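PDB 4GNX: putative uncharacterized protein from Ustilago maydis, which binds single-stranded DNA as part of replication protein A, probably shielding it during DNA replication and repair. Local coordinates for residues C[175-187]-C[211-223]. Sequence-based numbering, arbitrary orientation.
Sequences VKLTLWGKTAETF and GRSLSMFSSSTML. With nucleotides of chain G.
Backbone hydrogen bonds join strands 175-180 and 213-217 in parallel, with L177 beside L214 and T178 beside S215. L214 N donates to K176 O (2.8 Å) and L214 O accepts from T178 N (2.9 Å); a weak bond from M216 N to T178 O follows as the strands diverge. This parallel pairing, in a sheet that otherwise pairs antiparallel, is the strand 3 to strand 5 closure expected of an OB-fold barrel.

Apolar contacts occupy the face bearing L177 and L214. The L177 side chain runs obliquely over L214, CG against CB at 3.7 Å, while its CD2 leans on M216 CG. Beyond the corner at 218-219, the M222 side chain crosses L179 at about a right angle, its CE 3.4 Å from L179 CD2, and the same methyl also meets F187 CE1. M216 lies alongside L179, its bent chain bringing CE to the same CD2. M222 also touches F201, and F187 meets the ring of Y145 edge-to-face.

Polar and aromatic contacts gather on the DNA side. W180 NE1 donates a fairly straight bond to S215 OG (2.9 Å, 163°) in the plane of the indole; S215 OG, anti to its backbone N (chi1 163°), is swung to that edge. The methyl T178 CG2 sits over the centre of one indole face, and the DT6 base of chain G lies over the opposite face, its C5 3.5 Å above the plane and offset toward the rim. S218 N donates to DT5 O2 of chain G (2.9 Å).

The in-plane bond to S215 and the T178 methyl over one face probably help hold the W180 indole in place, a surface over which a thymine of the bound single strand lies.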
ATOM      1  N   VAL C 175      11.679  -8.321  24.224  1.00 77.17           N
ATOM      2  CA  VAL C 175      10.685  -7.892  23.239  1.00 75.08           C
ATOM      3  C   VAL C 175       9.362  -8.627  23.466  1.00 72.45           C
ATOM      4  O   VAL C 175       9.356  -9.789  23.866  1.00 72.11           O
ATOM      5  CB  VAL C 175      11.197  -8.088  21.788  1.00 74.13           C
ATOM      6  CG1 VAL C 175      11.255  -9.566  21.410  1.00 72.67           C
ATOM      7  CG2 VAL C 175      10.337  -7.311  20.800  1.00 73.52           C
ATOM      8  N   LYS C 176       8.249  -7.943  23.232  1.00 71.57           N
ATOM      9  CA  LYS C 176       6.940  -8.577  23.367  1.00 70.33           C
ATOM     10  C   LYS C 176       6.538  -9.313  22.073  1.00 67.62           C
ATOM     11  O   LYS C 176       6.816  -8.849  20.961  1.00 67.86           O
ATOM     12  CB  LYS C 176       5.865  -7.557  23.771  1.00 72.28           C
ATOM     13  CG  LYS C 176       5.918  -7.030  25.205  1.00 75.32           C
ATOM     14  CD  LYS C 176       6.450  -5.602  25.254  1.00 79.55           C
ATOM     15  CE  LYS C 176       5.711  -4.721  26.267  1.00 83.20           C
ATOM     16  NZ  LYS C 176       6.178  -4.915  27.664  1.00 85.88           N
ATOM     17  N   LEU C 177       5.907 -10.475  22.227  1.00 65.28           N
ATOM     18  CA  LEU C 177       5.352 -11.206  21.093  1.00 62.06           C
ATOM     19  C   LEU C 177       3.920 -11.643  21.385  1.00 61.84           C
ATOM     20  O   LEU C 177       3.644 -12.237  22.431  1.00 62.37           O
ATOM     21  CB  LEU C 177       6.212 -12.417  20.749  1.00 61.36           C
ATOM     22  CG  LEU C 177       5.835 -13.210  19.482  1.00 60.04           C
ATOM     23  CD1 LEU C 177       7.085 -13.839  18.880  1.00 60.61           C
ATOM     24  CD2 LEU C 177       4.763 -14.272  19.715  1.00 58.69           C
ATOM     25  N   THR C 178       3.016 -11.361  20.452  1.00 60.90           N
ATOM     26  CA  THR C 178       1.610 -11.745  20.605  1.00 61.47           C
ATOM     27  C   THR C 178       1.300 -13.109  19.962  1.00 60.41           C
ATOM     28  O   THR C 178       1.711 -13.367  18.826  1.00 60.08           O
ATOM     29  CB  THR C 178       0.676 -10.648  20.037  1.00 62.37           C
ATOM     30  OG1 THR C 178       0.667  -9.512  20.917  1.00 64.86           O
ATOM     31  CG2 THR C 178      -0.739 -11.155  19.861  1.00 61.65           C
ATOM     32  N   LEU C 179       0.603 -13.973  20.702  1.00 60.37           N
ATOM     33  CA  LEU C 179      -0.022 -15.170  20.137  1.00 60.35           C
ATOM     34  C   LEU C 179      -1.485 -14.889  19.920  1.00 61.96           C
ATOM     35  O   LEU C 179      -2.109 -14.191  20.715  1.00 64.67           O
ATOM     36  CB  LEU C 179       0.076 -16.373  21.074  1.00 61.25           C
ATOM     37  CG  LEU C 179       1.425 -16.781  21.666  1.00 62.19           C
ATOM     38  CD1 LEU C 179       1.269 -18.033  22.509  1.00 62.91           C
ATOM     39  CD2 LEU C 179       2.463 -16.993  20.578  1.00 61.52           C
ATOM     40  N   TRP C 180      -2.042 -15.455  18.860  1.00 62.19           N
ATOM     41  CA  TRP C 180      -3.453 -15.307  18.582  1.00 63.83           C
ATOM     42  C   TRP C 180      -4.154 -16.621  18.700  1.00 66.39           C
ATOM     43  O   TRP C 180      -3.510 -17.670  18.760  1.00 66.89           O
ATOM     44  CB  TRP C 180      -3.648 -14.768  17.184  1.00 63.64           C
ATOM     45  CG  TRP C 180      -2.940 -13.465  16.900  1.00 62.81           C
ATOM     46  CD1 TRP C 180      -1.738 -13.287  16.235  1.00 61.46           C
ATOM     47  CD2 TRP C 180      -3.394 -12.104  17.234  1.00 63.83           C
ATOM     48  NE1 TRP C 180      -1.420 -11.962  16.148  1.00 61.94           N
ATOM     49  CE2 TRP C 180      -2.371 -11.198  16.722  1.00 62.79           C
ATOM     50  CE3 TRP C 180      -4.507 -11.571  17.883  1.00 65.42           C
ATOM     51  CZ2 TRP C 180      -2.466  -9.822  16.869  1.00 63.85           C
ATOM     52  CZ3 TRP C 180      -4.593 -10.183  18.020  1.00 66.40           C
ATOM     53  CH2 TRP C 180      -3.593  -9.333  17.527  1.00 65.77           C
ATOM     54  N   GLY C 181      -5.486 -16.564  18.753  1.00 68.86           N
ATOM     55  CA  GLY C 181      -6.349 -17.734  18.595  1.00 70.69           C
ATOM     56  C   GLY C 181      -6.123 -18.891  19.540  1.00 71.93           C
ATOM     57  O   GLY C 181      -5.902 -18.709  20.730  1.00 72.51           O
ATOM     58  N   LYS C 182      -6.183 -20.093  18.986  1.00 74.51           N
ATOM     59  CA  LYS C 182      -6.136 -21.329  19.760  1.00 76.99           C
ATOM     60  C   LYS C 182      -4.761 -21.540  20.381  1.00 75.90           C
ATOM     61  O   LYS C 182      -4.658 -22.029  21.501  1.00 77.10           O
ATOM     62  CB  LYS C 182      -6.503 -22.514  18.862  1.00 79.41           C
ATOM     63  CG  LYS C 182      -6.738 -23.826  19.579  1.00 81.92           C
ATOM     64  CD  LYS C 182      -8.193 -23.979  19.967  1.00 85.61           C
ATOM     65  CE  LYS C 182      -8.446 -25.379  20.500  1.00 89.62           C
ATOM     66  NZ  LYS C 182      -9.786 -25.516  21.138  1.00 93.62           N
ATOM     67  N   THR C 183      -3.714 -21.166  19.648  1.00 74.65           N
ATOM     68  CA  THR C 183      -2.338 -21.237  20.150  1.00 74.53           C
ATOM     69  C   THR C 183      -2.180 -20.378  21.404  1.00 74.58           C
ATOM     70  O   THR C 183      -1.384 -20.698  22.291  1.00 74.77           O
ATOM     71  CB  THR C 183      -1.319 -20.766  19.090  1.00 72.98           C
ATOM     72  OG1 THR C 183      -1.819 -21.064  17.780  1.00 76.20           O
ATOM     73  CG2 THR C 183       0.033 -21.447  19.281  1.00 71.34           C
ATOM     74  N   ALA C 184      -2.951 -19.291  21.468  1.00 74.78           N
ATOM     75  CA  ALA C 184      -2.925 -18.377  22.603  1.00 75.62           C
ATOM     76  C   ALA C 184      -3.523 -19.037  23.833  1.00 79.30           C
ATOM     77  O   ALA C 184      -2.845 -19.175  24.849  1.00 82.39           O
ATOM     78  CB  ALA C 184      -3.658 -17.082  22.278  1.00 75.34           C
ATOM     79  N   GLU C 185      -4.784 -19.448  23.737  1.00 80.12           N
ATOM     80  CA  GLU C 185      -5.456 -20.137  24.837  1.00 82.70           C
ATOM     81  C   GLU C 185      -4.623 -21.271  25.423  1.00 81.39           C
ATOM     82  O   GLU C 185      -4.231 -21.225  26.588  1.00 82.16           O
ATOM     83  CB  GLU C 185      -6.804 -20.688  24.382  1.00 86.90           C
ATOM     84  CG  GLU C 185      -7.698 -19.657  23.722  1.00 89.30           C
ATOM     85  CD  GLU C 185      -8.999 -20.253  23.228  1.00 93.86           C
ATOM     86  OE1 GLU C 185      -9.539 -21.148  23.918  1.00 97.04           O
ATOM     87  OE2 GLU C 185      -9.479 -19.827  22.152  1.00 93.95           O
ATOM     88  N   THR C 186      -4.335 -22.264  24.588  1.00 79.74           N
ATOM     89  CA  THR C 186      -3.730 -23.521  25.016  1.00 80.34           C
ATOM     90  C   THR C 186      -2.279 -23.388  25.452  1.00 78.48           C
ATOM     91  O   THR C 186      -1.615 -24.390  25.712  1.00 78.85           O
ATOM     92  CB  THR C 186      -3.796 -24.575  23.893  1.00 80.72           C
ATOM     93  OG1 THR C 186      -3.244 -24.024  22.690  1.00 77.57           O
ATOM     94  CG2 THR C 186      -5.239 -25.014  23.642  1.00 83.11           C
ATOM     95  N   PHE C 187      -1.790 -22.159  25.541  1.00 77.24           N
ATOM     96  CA  PHE C 187      -0.359 -21.945  25.732  1.00 77.53           C
ATOM     97  C   PHE C 187       0.240 -22.607  26.976  1.00 80.78           C
ATOM     98  O   PHE C 187       1.277 -23.274  26.869  1.00 82.39           O
ATOM     99  CB  PHE C 187       0.019 -20.465  25.675  1.00 75.60           C
ATOM    100  CG  PHE C 187       1.503 -20.227  25.709  1.00 75.26           C
ATOM    101  CD1 PHE C 187       2.339 -20.828  24.766  1.00 74.75           C
ATOM    102  CD2 PHE C 187       2.070 -19.411  26.681  1.00 76.08           C
ATOM    103  CE1 PHE C 187       3.706 -20.609  24.791  1.00 75.07           C
ATOM    104  CE2 PHE C 187       3.442 -19.194  26.715  1.00 75.97           C
ATOM    105  CZ  PHE C 187       4.259 -19.789  25.768  1.00 75.63           C
ATOM    106  N   GLY C 211       8.761   0.713  19.879  1.00 82.46           N
ATOM    107  CA  GLY C 211       9.999   0.650  19.104  1.00 82.20           C
ATOM    108  C   GLY C 211      10.002  -0.529  18.154  1.00 77.67           C
ATOM    109  O   GLY C 211      10.045  -0.348  16.929  1.00 77.39           O
ATOM    110  N   ARG C 212       9.968  -1.732  18.734  1.00 74.01           N
ATOM    111  CA  ARG C 212       9.875  -2.994  17.998  1.00 69.15           C
ATOM    112  C   ARG C 212       9.133  -4.036  18.825  1.00 66.27           C
ATOM    113  O   ARG C 212       9.409  -4.209  20.013  1.00 67.02           O
ATOM    114  CB  ARG C 212      11.265  -3.517  17.628  1.00 68.74           C
ATOM    115  CG  ARG C 212      11.914  -2.810  16.450  1.00 70.33           C
ATOM    116  CD  ARG C 212      11.222  -3.192  15.153  1.00 68.03           C
ATOM    117  NE  ARG C 212      11.857  -2.618  13.966  1.00 69.48           N
ATOM    118  CZ  ARG C 212      11.591  -1.413  13.475  1.00 71.50           C
ATOM    119  NH1 ARG C 212      10.709  -0.621  14.068  1.00 72.09           N
ATOM    120  NH2 ARG C 212      12.221  -0.997  12.391  1.00 73.63           N
ATOM    121  N   SER C 213       8.180  -4.710  18.187  1.00 63.45           N
ATOM    122  CA  SER C 213       7.430  -5.794  18.810  1.00 61.16           C
ATOM    123  C   SER C 213       7.005  -6.827  17.771  1.00 58.83           C
ATOM    124  O   SER C 213       7.039  -6.558  16.564  1.00 58.70           O
ATOM    125  CB  SER C 213       6.215  -5.258  19.570  1.00 62.12           C
ATOM    126  OG  SER C 213       5.332  -4.572  18.706  1.00 62.96           O
ATOM    127  N   LEU C 214       6.614  -8.006  18.251  1.00 57.43           N
ATOM    128  CA  LEU C 214       6.349  -9.152  17.384  1.00 55.95           C
ATOM    129  C   LEU C 214       4.925  -9.665  17.463  1.00 55.47           C
ATOM    130  O   LEU C 214       4.258  -9.548  18.492  1.00 56.37           O
ATOM    131  CB  LEU C 214       7.318 -10.288  17.687  1.00 55.16           C
ATOM    132  CG  LEU C 214       8.791  -9.940  17.519  1.00 56.64           C
ATOM    133  CD1 LEU C 214       9.670 -11.076  18.033  1.00 57.72           C
ATOM    134  CD2 LEU C 214       9.116  -9.587  16.077  1.00 56.15           C
ATOM    135  N   SER C 215       4.473 -10.229  16.352  1.00 55.05           N
ATOM    136  CA  SER C 215       3.168 -10.841  16.257  1.00 55.96           C
ATOM    137  C   SER C 215       3.229 -12.020  15.300  1.00 56.58           C
ATOM    138  O   SER C 215       3.995 -12.004  14.331  1.00 57.02           O
ATOM    139  CB  SER C 215       2.144  -9.831  15.755  1.00 57.81           C
ATOM    140  OG  SER C 215       0.983 -10.497  15.295  1.00 58.53           O
ATOM    141  N   MET C 216       2.402 -13.029  15.563  1.00 57.14           N
ATOM    142  CA  MET C 216       2.330 -14.198  14.691  1.00 57.82           C
ATOM    143  C   MET C 216       1.336 -14.048  13.549  1.00 58.53           C
ATOM    144  O   MET C 216       0.331 -13.354  13.669  1.00 59.08           O
ATOM    145  CB  MET C 216       2.028 -15.458  15.496  1.00 58.10           C
ATOM    146  CG  MET C 216       3.207 -15.869  16.360  1.00 59.71           C
ATOM    147  SD  MET C 216       3.473 -17.653  16.527  1.00 62.69           S
ATOM    148  CE  MET C 216       1.922 -18.138  17.294  1.00 62.15           C
ATOM    149  N   PHE C 217       1.658 -14.690  12.433  1.00 59.42           N
ATOM    150  CA  PHE C 217       0.712 -14.926  11.352  1.00 60.95           C
ATOM    151  C   PHE C 217       0.174 -16.355  11.397  1.00 62.02           C
ATOM    152  O   PHE C 217       0.787 -17.245  11.997  1.00 61.12           O
ATOM    153  CB  PHE C 217       1.396 -14.709  10.012  1.00 61.80           C
ATOM    154  CG  PHE C 217       1.535 -13.274   9.636  1.00 62.03           C
ATOM    155  CD1 PHE C 217       2.693 -12.821   9.024  1.00 62.09           C
ATOM    156  CD2 PHE C 217       0.501 -12.374   9.886  1.00 62.68           C
ATOM    157  CE1 PHE C 217       2.825 -11.496   8.661  1.00 63.50           C
ATOM    158  CE2 PHE C 217       0.627 -11.044   9.530  1.00 64.05           C
ATOM    159  CZ  PHE C 217       1.792 -10.605   8.909  1.00 64.35           C
ATOM    160  N   SER C 218      -0.970 -16.563  10.749  1.00 64.06           N
ATOM    161  CA  SER C 218      -1.562 -17.888  10.560  1.00 65.81           C
ATOM    162  C   SER C 218      -0.481 -18.909  10.252  1.00 65.23           C
ATOM    163  O   SER C 218      -0.474 -20.018  10.787  1.00 65.32           O
ATOM    164  CB  SER C 218      -2.562 -17.825   9.402  1.00 71.41           C
ATOM    165  OG  SER C 218      -2.882 -19.099   8.864  1.00 74.49           O
ATOM    166  N   SER C 219       0.443 -18.482   9.397  1.00 65.17           N
ATOM    167  CA  SER C 219       1.529 -19.287   8.863  1.00 65.57           C
ATOM    168  C   SER C 219       2.728 -19.401   9.785  1.00 64.50           C
ATOM    169  O   SER C 219       3.653 -20.155   9.484  1.00 66.22           O
ATOM    170  CB  SER C 219       1.994 -18.656   7.555  1.00 66.19           C
ATOM    171  OG  SER C 219       1.791 -17.253   7.581  1.00 64.62           O
ATOM    172  N   SER C 220       2.727 -18.647  10.888  1.00 62.12           N
ATOM    173  CA  SER C 220       3.867 -18.612  11.781  1.00 61.20           C
ATOM    174  C   SER C 220       3.954 -19.893  12.582  1.00 62.44           C
ATOM    175  O   SER C 220       2.966 -20.612  12.727  1.00 61.99           O
ATOM    176  CB  SER C 220       3.785 -17.419  12.728  1.00 59.76           C
ATOM    177  OG  SER C 220       3.755 -16.197  12.023  1.00 59.65           O
ATOM    178  N   THR C 221       5.144 -20.144  13.120  1.00 64.44           N
ATOM    179  CA  THR C 221       5.467 -21.386  13.795  1.00 67.29           C
ATOM    180  C   THR C 221       6.299 -21.133  15.049  1.00 68.59           C
ATOM    181  O   THR C 221       7.176 -20.267  15.048  1.00 68.47           O
ATOM    182  CB  THR C 221       6.182 -22.338  12.806  1.00 69.80           C
ATOM    183  OG1 THR C 221       5.265 -23.362  12.414  1.00 71.64           O
ATOM    184  CG2 THR C 221       7.451 -22.987  13.398  1.00 71.33           C
ATOM    185  N   MET C 222       6.006 -21.873  16.118  1.00 71.06           N
ATOM    186  CA  MET C 222       6.859 -21.872  17.311  1.00 73.85           C
ATOM    187  C   MET C 222       7.143 -23.273  17.876  1.00 77.34           C
ATOM    188  O   MET C 222       6.263 -24.138  17.912  1.00 78.74           O
ATOM    189  CB  MET C 222       6.313 -20.946  18.401  1.00 73.68           C
ATOM    190  CG  MET C 222       4.981 -21.374  18.987  1.00 76.18           C
ATOM    191  SD  MET C 222       4.965 -21.310  20.791  1.00 79.09           S
ATOM    192  CE  MET C 222       4.539 -19.605  21.099  1.00 74.91           C
ATOM    193  N   LEU C 223       8.381 -23.479  18.314  1.00 79.44           N
ATOM    194  CA  LEU C 223       8.800 -24.746  18.898  1.00 83.36           C
ATOM    195  C   LEU C 223       9.232 -24.525  20.331  1.00 84.42           C
ATOM    196  O   LEU C 223       9.822 -23.488  20.660  1.00 83.72           O
ATOM    197  CB  LEU C 223       9.962 -25.335  18.107  1.00 86.61           C
ATOM    198  CG  LEU C 223       9.623 -26.076  16.818  1.00 88.56           C
ATOM    199  CD1 LEU C 223      10.714 -25.826  15.792  1.00 90.14           C
ATOM    200  CD2 LEU C 223       9.428 -27.564  17.091  1.00 91.75           C
TER
ATOM    201  P    DT G   6      -2.588  -8.518  11.254  1.00 84.87           P
ATOM    202  OP1  DT G   6      -2.383  -7.375  10.329  1.00 89.54           O
ATOM    203  OP2  DT G   6      -1.423  -9.073  11.996  1.00 89.47           O
ATOM    204  O5'  DT G   6      -3.711  -8.095  12.304  1.00 81.58           O
ATOM    205  C5'  DT G   6      -4.835  -7.279  11.904  1.00 80.28           C
ATOM    206  C4'  DT G   6      -6.056  -7.583  12.744  1.00 78.55           C
ATOM    207  O4'  DT G   6      -6.366  -8.996  12.702  1.00 80.20           O
ATOM    208  C3'  DT G   6      -5.947  -7.205  14.220  1.00 75.50           C
ATOM    209  O3'  DT G   6      -7.115  -6.481  14.614  1.00 76.90           O
ATOM    210  C2'  DT G   6      -5.798  -8.535  14.940  1.00 73.06           C
ATOM    211  C1'  DT G   6      -6.450  -9.545  14.008  1.00 74.71           C
ATOM    212  N1   DT G   6      -5.784 -10.868  13.987  1.00 72.83           N
ATOM    213  C2   DT G   6      -6.479 -11.974  14.425  1.00 75.03           C
ATOM    214  O2   DT G   6      -7.625 -11.921  14.841  1.00 84.71           O
ATOM    215  N3   DT G   6      -5.778 -13.152  14.362  1.00 70.04           N
ATOM    216  C4   DT G   6      -4.483 -13.331  13.913  1.00 68.40           C
ATOM    217  O4   DT G   6      -3.984 -14.453  13.917  1.00 68.08           O
ATOM    218  C5   DT G   6      -3.817 -12.131  13.462  1.00 68.75           C
ATOM    219  C7   DT G   6      -2.414 -12.227  12.951  1.00 69.96           C
ATOM    220  C6   DT G   6      -4.490 -10.976  13.523  1.00 70.91           C
ATOM    221  P    DT G   7      -6.912  -4.963  15.057  1.00 78.53           P
ATOM    222  OP1  DT G   7      -8.238  -4.299  15.151  1.00 80.18           O
ATOM    223  OP2  DT G   7      -5.866  -4.384  14.174  1.00 82.34           O
ATOM    224  O5'  DT G   7      -6.317  -5.148  16.524  1.00 75.48           O
ATOM    225  C5'  DT G   7      -7.058  -5.852  17.543  1.00 70.46           C
ATOM    226  C4'  DT G   7      -6.354  -5.768  18.879  1.00 70.43           C
ATOM    227  O4'  DT G   7      -5.094  -6.474  18.826  1.00 67.98           O
ATOM    228  C3'  DT G   7      -6.011  -4.361  19.360  1.00 74.14           C
ATOM    229  O3'  DT G   7      -6.101  -4.352  20.786  1.00 82.70           O
ATOM    230  C2'  DT G   7      -4.574  -4.179  18.904  1.00 68.29           C
ATOM    231  C1'  DT G   7      -4.012  -5.582  19.065  1.00 62.93           C
ATOM    232  N1   DT G   7      -2.916  -5.960  18.152  1.00 56.90           N
ATOM    233  C2   DT G   7      -1.816  -6.576  18.704  1.00 55.35           C
ATOM    234  O2   DT G   7      -1.697  -6.777  19.900  1.00 53.75           O
ATOM    235  N3   DT G   7      -0.851  -6.943  17.800  1.00 57.08           N
ATOM    236  C4   DT G   7      -0.884  -6.776  16.429  1.00 53.52           C
ATOM    237  O4   DT G   7       0.061  -7.157  15.745  1.00 54.92           O
ATOM    238  C5   DT G   7      -2.069  -6.130  15.916  1.00 52.71           C
ATOM    239  C7   DT G   7      -2.185  -5.893  14.444  1.00 55.22           C
ATOM    240  C6   DT G   7      -3.018  -5.767  16.790  1.00 54.05           C
ATOM    241  P    DT G   5      -7.821  -9.822   6.041  1.00148.99           P
ATOM    242  OP1  DT G   5      -8.094  -8.362   6.018  1.00148.88           O
ATOM    243  OP2  DT G   5      -6.993 -10.417   4.954  1.00150.06           O
ATOM    244  O5'  DT G   5      -7.083 -10.087   7.434  1.00136.76           O
ATOM    245  C5'  DT G   5      -5.745  -9.583   7.672  1.00122.53           C
ATOM    246  C4'  DT G   5      -5.157 -10.118   8.962  1.00109.26           C
ATOM    247  O4'  DT G   5      -5.317 -11.556   9.038  1.00104.04           O
ATOM    248  C3'  DT G   5      -3.656  -9.868   9.136  1.00104.41           C
ATOM    249  O3'  DT G   5      -3.316  -9.754  10.524  1.00 97.35           O
ATOM    250  C2'  DT G   5      -3.037 -11.142   8.590  1.00101.70           C
ATOM    251  C1'  DT G   5      -4.040 -12.192   9.039  1.00101.88           C
ATOM    252  N1   DT G   5      -4.124 -13.390   8.175  1.00102.43           N
ATOM    253  C2   DT G   5      -3.468 -14.528   8.588  1.00100.04           C
ATOM    254  O2   DT G   5      -2.816 -14.586   9.618  1.00 96.03           O
ATOM    255  N3   DT G   5      -3.597 -15.603   7.740  1.00102.33           N
ATOM    256  C4   DT G   5      -4.306 -15.652   6.552  1.00 96.90           C
ATOM    257  O4   DT G   5      -4.335 -16.693   5.900  1.00 91.43           O
ATOM    258  C5   DT G   5      -4.970 -14.422   6.182  1.00 95.46           C
ATOM    259  C7   DT G   5      -5.757 -14.377   4.910  1.00 91.73           C
ATOM    260  C6   DT G   5      -4.845 -13.367   6.999  1.00101.73           C
TER